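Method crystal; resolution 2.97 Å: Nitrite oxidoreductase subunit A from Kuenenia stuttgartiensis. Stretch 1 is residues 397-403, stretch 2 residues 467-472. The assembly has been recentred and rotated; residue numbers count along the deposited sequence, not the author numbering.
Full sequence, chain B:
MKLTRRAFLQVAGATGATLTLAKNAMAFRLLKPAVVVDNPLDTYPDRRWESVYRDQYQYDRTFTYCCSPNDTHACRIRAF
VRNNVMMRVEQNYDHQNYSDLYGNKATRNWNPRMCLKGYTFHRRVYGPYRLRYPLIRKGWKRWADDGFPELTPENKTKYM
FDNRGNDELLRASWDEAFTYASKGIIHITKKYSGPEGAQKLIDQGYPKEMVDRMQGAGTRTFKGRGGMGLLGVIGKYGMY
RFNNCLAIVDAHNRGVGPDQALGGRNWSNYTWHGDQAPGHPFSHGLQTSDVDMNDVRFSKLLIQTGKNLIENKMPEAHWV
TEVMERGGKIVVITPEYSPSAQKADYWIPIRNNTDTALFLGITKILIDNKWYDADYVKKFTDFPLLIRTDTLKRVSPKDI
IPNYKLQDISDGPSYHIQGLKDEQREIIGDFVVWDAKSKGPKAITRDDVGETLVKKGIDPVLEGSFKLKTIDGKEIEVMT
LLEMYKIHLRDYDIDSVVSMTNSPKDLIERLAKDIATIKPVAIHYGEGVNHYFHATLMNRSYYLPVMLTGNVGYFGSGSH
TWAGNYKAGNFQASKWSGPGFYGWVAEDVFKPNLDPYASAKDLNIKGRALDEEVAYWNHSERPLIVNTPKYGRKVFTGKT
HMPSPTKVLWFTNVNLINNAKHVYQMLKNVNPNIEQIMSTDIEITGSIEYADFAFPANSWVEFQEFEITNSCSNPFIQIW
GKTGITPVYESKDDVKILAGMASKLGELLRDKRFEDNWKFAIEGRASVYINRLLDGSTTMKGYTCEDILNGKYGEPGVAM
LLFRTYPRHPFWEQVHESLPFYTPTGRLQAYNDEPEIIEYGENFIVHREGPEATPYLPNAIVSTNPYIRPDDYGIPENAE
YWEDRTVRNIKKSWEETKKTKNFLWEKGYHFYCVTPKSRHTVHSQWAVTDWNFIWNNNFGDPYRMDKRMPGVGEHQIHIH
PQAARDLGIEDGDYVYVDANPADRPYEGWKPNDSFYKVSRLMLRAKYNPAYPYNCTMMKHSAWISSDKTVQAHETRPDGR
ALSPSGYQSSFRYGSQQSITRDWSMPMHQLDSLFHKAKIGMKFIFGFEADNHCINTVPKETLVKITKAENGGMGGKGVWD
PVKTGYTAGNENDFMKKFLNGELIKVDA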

ATOM      1  N   PRO B 397     -25.453  28.538  39.285  1.00 69.25           N
ATOM      2  CA  PRO B 397     -25.740  28.903  40.682  1.00 63.60           C
ATOM      3  C   PRO B 397     -25.970  30.393  40.871  1.00 67.31           C
ATOM      4  O   PRO B 397     -26.722  30.782  41.769  1.00 73.24           O
ATOM      5  CB  PRO B 397     -24.491  28.415  41.435  1.00 63.17           C
ATOM      6  CG  PRO B 397     -23.856  27.405  40.528  1.00 62.19           C
ATOM      7  CD  PRO B 397     -24.144  27.880  39.141  1.00 63.19           C
ATOM      8  N   LYS B 398     -25.363  31.243  40.039  1.00 65.56           N
ATOM      9  CA  LYS B 398     -25.658  32.673  40.091  1.00 69.08           C
ATOM     10  C   LYS B 398     -27.128  32.958  39.847  1.00 70.84           C
ATOM     11  O   LYS B 398     -27.682  33.919  40.398  1.00 69.88           O
ATOM     12  CB  LYS B 398     -24.839  33.411  39.036  1.00 64.00           C
ATOM     13  CG  LYS B 398     -23.351  33.294  39.174  1.00 59.46           C
ATOM     14  CD  LYS B 398     -22.801  34.560  39.788  1.00 56.09           C
ATOM     15  CE  LYS B 398     -21.327  34.698  39.480  1.00 61.39           C
ATOM     16  NZ  LYS B 398     -21.068  34.367  38.049  1.00 57.20           N
ATOM     17  N   ASP B 399     -27.784  32.120  39.054  1.00 73.80           N
ATOM     18  CA  ASP B 399     -29.173  32.364  38.699  1.00 72.07           C
ATOM     19  C   ASP B 399     -30.168  31.893  39.757  1.00 69.56           C
ATOM     20  O   ASP B 399     -31.302  32.378  39.772  1.00 71.97           O
ATOM     21  CB  ASP B 399     -29.464  31.705  37.341  1.00 71.60           C
ATOM     22  CG  ASP B 399     -28.676  32.355  36.207  1.00 74.31           C
ATOM     23  OD1 ASP B 399     -28.265  33.527  36.384  1.00 70.29           O
ATOM     24  OD2 ASP B 399     -28.442  31.698  35.166  1.00 67.03           O
ATOM     25  N   ILE B 400     -29.780  30.908  40.562  1.00 68.51           N
ATOM     26  CA  ILE B 400     -30.690  30.350  41.603  1.00 67.30           C
ATOM     27  C   ILE B 400     -30.091  30.527  42.990  1.00 66.53           C
ATOM     28  O   ILE B 400     -30.728  30.111  43.942  1.00 73.39           O
ATOM     29  CB  ILE B 400     -30.957  28.866  41.336  1.00 68.17           C
ATOM     30  CG1 ILE B 400     -29.648  28.090  41.210  1.00 67.22           C
ATOM     31  CG2 ILE B 400     -31.820  28.712  40.109  1.00 68.90           C
ATOM     32  CD1 ILE B 400     -29.677  26.752  41.874  1.00 64.33           C
ATOM     33  N   ILE B 401     -28.880  31.042  43.098  1.00 65.20           N
ATOM     34  CA  ILE B 401     -28.360  31.233  44.476  1.00 66.24           C
ATOM     35  C   ILE B 401     -28.215  32.729  44.655  1.00 72.68           C
ATOM     36  O   ILE B 401     -27.551  33.342  43.837  1.00 70.41           O
ATOM     37  CB  ILE B 401     -27.014  30.536  44.703  1.00 67.13           C
ATOM     38  CG1 ILE B 401     -27.094  29.029  44.472  1.00 68.03           C
ATOM     39  CG2 ILE B 401     -26.510  30.846  46.095  1.00 62.24           C
ATOM     40  CD1 ILE B 401     -27.397  28.242  45.708  1.00 55.70           C
ATOM     41  N   PRO B 402     -28.834  33.332  45.678  1.00 76.91           N
ATOM     42  CA  PRO B 402     -28.722  34.757  45.876  1.00 68.53           C
ATOM     43  C   PRO B 402     -27.357  35.049  46.488  1.00 65.37           C
ATOM     44  O   PRO B 402     -26.965  34.339  47.346  1.00 66.88           O
ATOM     45  CB  PRO B 402     -29.817  34.979  46.907  1.00 67.20           C
ATOM     46  CG  PRO B 402     -29.746  33.731  47.725  1.00 69.29           C
ATOM     47  CD  PRO B 402     -29.638  32.655  46.679  1.00 70.69           C
ATOM     48  N   ASN B 403     -26.697  36.093  46.010  1.00 66.86           N
ATOM     49  CA  ASN B 403     -25.382  36.497  46.522  1.00 75.25           C
ATOM     50  C   ASN B 403     -24.387  35.342  46.431  1.00 73.40           C
ATOM     51  O   ASN B 403     -23.662  35.030  47.379  1.00 73.36           O
ATOM     52  CB  ASN B 403     -25.477  37.011  47.964  1.00 65.66           C
ATOM     53  CG  ASN B 403     -26.363  38.234  48.090  1.00 68.89           C
ATOM     54  OD1 ASN B 403     -26.282  39.160  47.285  1.00 76.84           O
ATOM     55  ND2 ASN B 403     -27.229  38.237  49.099  1.00 67.36           N
TER
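Stretch 2 467-472: KLKTID

Stretch 2 reaches stretch 1 as the tail of a β-strand that gives way to loop. Residues 467-469 are extended, with phi/psi of -105/130, -138/165 and -134/139, and T470 at -74/174 leads out of the strand; I471 and D472 then fold into the helical region of the Ramachandran plot (-62/-28 and -74/-11). The chain approaches from K467, where K467 CB is still 10.4 Å from I400 CG2, and comes closest at T470 and I471. In stretch 1, residues 397-400 form a weakly bonded helical turn, held by I401 N to P397 O at 2.5 Å and by a weak bond from I400 N to P397 O at 3.3 Å. Beyond it the backbone opens out through I401 (-115/124) and P402 (-77/138). The backbones are nearest in register at I400 and T470, whose CA atoms lie 4.9 Å apart.

A single hydrogen bond joins the two stretches, from I471 N to D399 O at 2.8 Å, with an N-H...O angle of 141°. The same carbonyl oxygen, D399 O, also lies 3.3 Å from T470 CA in a CA-H...O contact, so that it meets two successive residues of the loop. Because this polar link is entirely between main-chain atoms, it does not require the carboxylate of D399: D399 CB is 5.0 Å from T470 CG2, and with chi1 at -66° (m) the carboxylate lies farther off, its OD1 6.0 Å from I471 CG1.

I471 has the largest covered area in the contact. Its CA-to-CB bond points toward stretch 1, and chi1 is 65° (p) with chi2 160° (t). CG2 rests against the backbone where the helical turn opens, 3.3 Å from D399 O, 3.7 Å from both K398 O and I401 O, 3.9 Å from I400 C and 4.0 Å from P402 N. The methyl thus meets main-chain atoms of five consecutive residues, K398 to P402, and I471 CD1 also comes near K398 O, at 4.0 Å. The adjacent hydrogen bond at I471 N fixes the start of the residue close to the same turn.

I400 makes its side-chain contact differently. Its CA-to-CB bond points away from stretch 2, yet chi1 of 54° (p) places CG2 within 3.7 Å of L468 CD2 and 4.1 Å from K469 O. With chi2 at 139°, between wells, I400 CD1 also lies near L468 CD2, at 4.3 Å. L468 answers with a CA-to-CB bond pointing toward stretch 1; its chi1 of -110° is off-rotamer and chi2 is 55° (p), a combination that carries CD2 to the isoleucine methyl. At 2.97 Å resolution such intermediate angles warrant caution, but the modelled methyl-methyl separation is that of ordinary apolar packing.

K469, next along the strand, has its CA-to-CB bond directed away, and no side-chain atoms beyond CB are modelled. T470 adopts chi1 of 49° (p), with OG1 hydrogen-bonded elsewhere in the structure. K398 likewise points its CA-to-CB bond away, contributing its carbonyl oxygen to the I471 contact.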

ATOM      1  N   LYS B 467     -38.899  22.074  39.450  1.00 83.23           N
ATOM      2  CA  LYS B 467     -39.380  23.435  39.336  1.00 73.54           C
ATOM      3  C   LYS B 467     -38.505  24.299  40.221  1.00 65.38           C
ATOM      4  O   LYS B 467     -38.306  23.997  41.403  1.00 55.95           O
ATOM      5  CB  LYS B 467     -40.849  23.547  39.751  1.00 58.01           C
ATOM      6  N   LEU B 468     -38.019  25.390  39.651  1.00 71.37           N
ATOM      7  CA  LEU B 468     -37.089  26.268  40.326  1.00 75.58           C
ATOM      8  C   LEU B 468     -37.513  27.687  40.022  1.00 82.13           C
ATOM      9  O   LEU B 468     -38.271  27.941  39.087  1.00 84.57           O
ATOM     10  CB  LEU B 468     -35.645  26.060  39.843  1.00 67.14           C
ATOM     11  CG  LEU B 468     -34.542  25.429  40.694  1.00 72.18           C
ATOM     12  CD1 LEU B 468     -34.951  24.064  41.211  1.00 70.10           C
ATOM     13  CD2 LEU B 468     -33.254  25.338  39.879  1.00 70.38           C
ATOM     14  N   LYS B 469     -36.984  28.618  40.791  1.00 77.10           N
ATOM     15  CA  LYS B 469     -37.313  30.017  40.596  1.00 78.38           C
ATOM     16  C   LYS B 469     -36.010  30.785  40.646  1.00 70.03           C
ATOM     17  O   LYS B 469     -35.170  30.541  41.517  1.00 58.68           O
ATOM     18  CB  LYS B 469     -38.300  30.534  41.647  1.00 76.91           C
ATOM     19  N   THR B 470     -35.875  31.755  39.755  1.00 71.30           N
ATOM     20  CA  THR B 470     -34.620  32.464  39.634  1.00 64.60           C
ATOM     21  C   THR B 470     -34.478  33.402  40.820  1.00 71.52           C
ATOM     22  O   THR B 470     -35.380  33.539  41.656  1.00 76.37           O
ATOM     23  CB  THR B 470     -34.582  33.228  38.313  1.00 71.09           C
ATOM     24  OG1 THR B 470     -35.798  33.969  38.160  1.00 77.17           O
ATOM     25  CG2 THR B 470     -34.429  32.263  37.141  1.00 69.04           C
ATOM     26  N   ILE B 471     -33.311  34.032  40.923  1.00 69.92           N
ATOM     27  CA  ILE B 471     -33.125  35.022  41.981  1.00 67.82           C
ATOM     28  C   ILE B 471     -34.100  36.179  41.807  1.00 69.36           C
ATOM     29  O   ILE B 471     -34.481  36.841  42.782  1.00 67.58           O
ATOM     30  CB  ILE B 471     -31.661  35.488  42.053  1.00 66.09           C
ATOM     31  CG1 ILE B 471     -31.238  36.228  40.786  1.00 62.46           C
ATOM     32  CG2 ILE B 471     -30.749  34.310  42.347  1.00 64.16           C
ATOM     33  CD1 ILE B 471     -30.016  37.105  40.989  1.00 54.16           C
ATOM     34  N   ASP B 472     -34.516  36.447  40.571  1.00 66.21           N
ATOM     35  CA  ASP B 472     -35.474  37.517  40.304  1.00 71.14           C
ATOM     36  C   ASP B 472     -36.897  37.162  40.723  1.00 72.82           C
ATOM     37  O   ASP B 472     -37.769  38.030  40.717  1.00 65.50           O
ATOM     38  CB  ASP B 472     -35.456  37.884  38.819  1.00 65.62           C
TER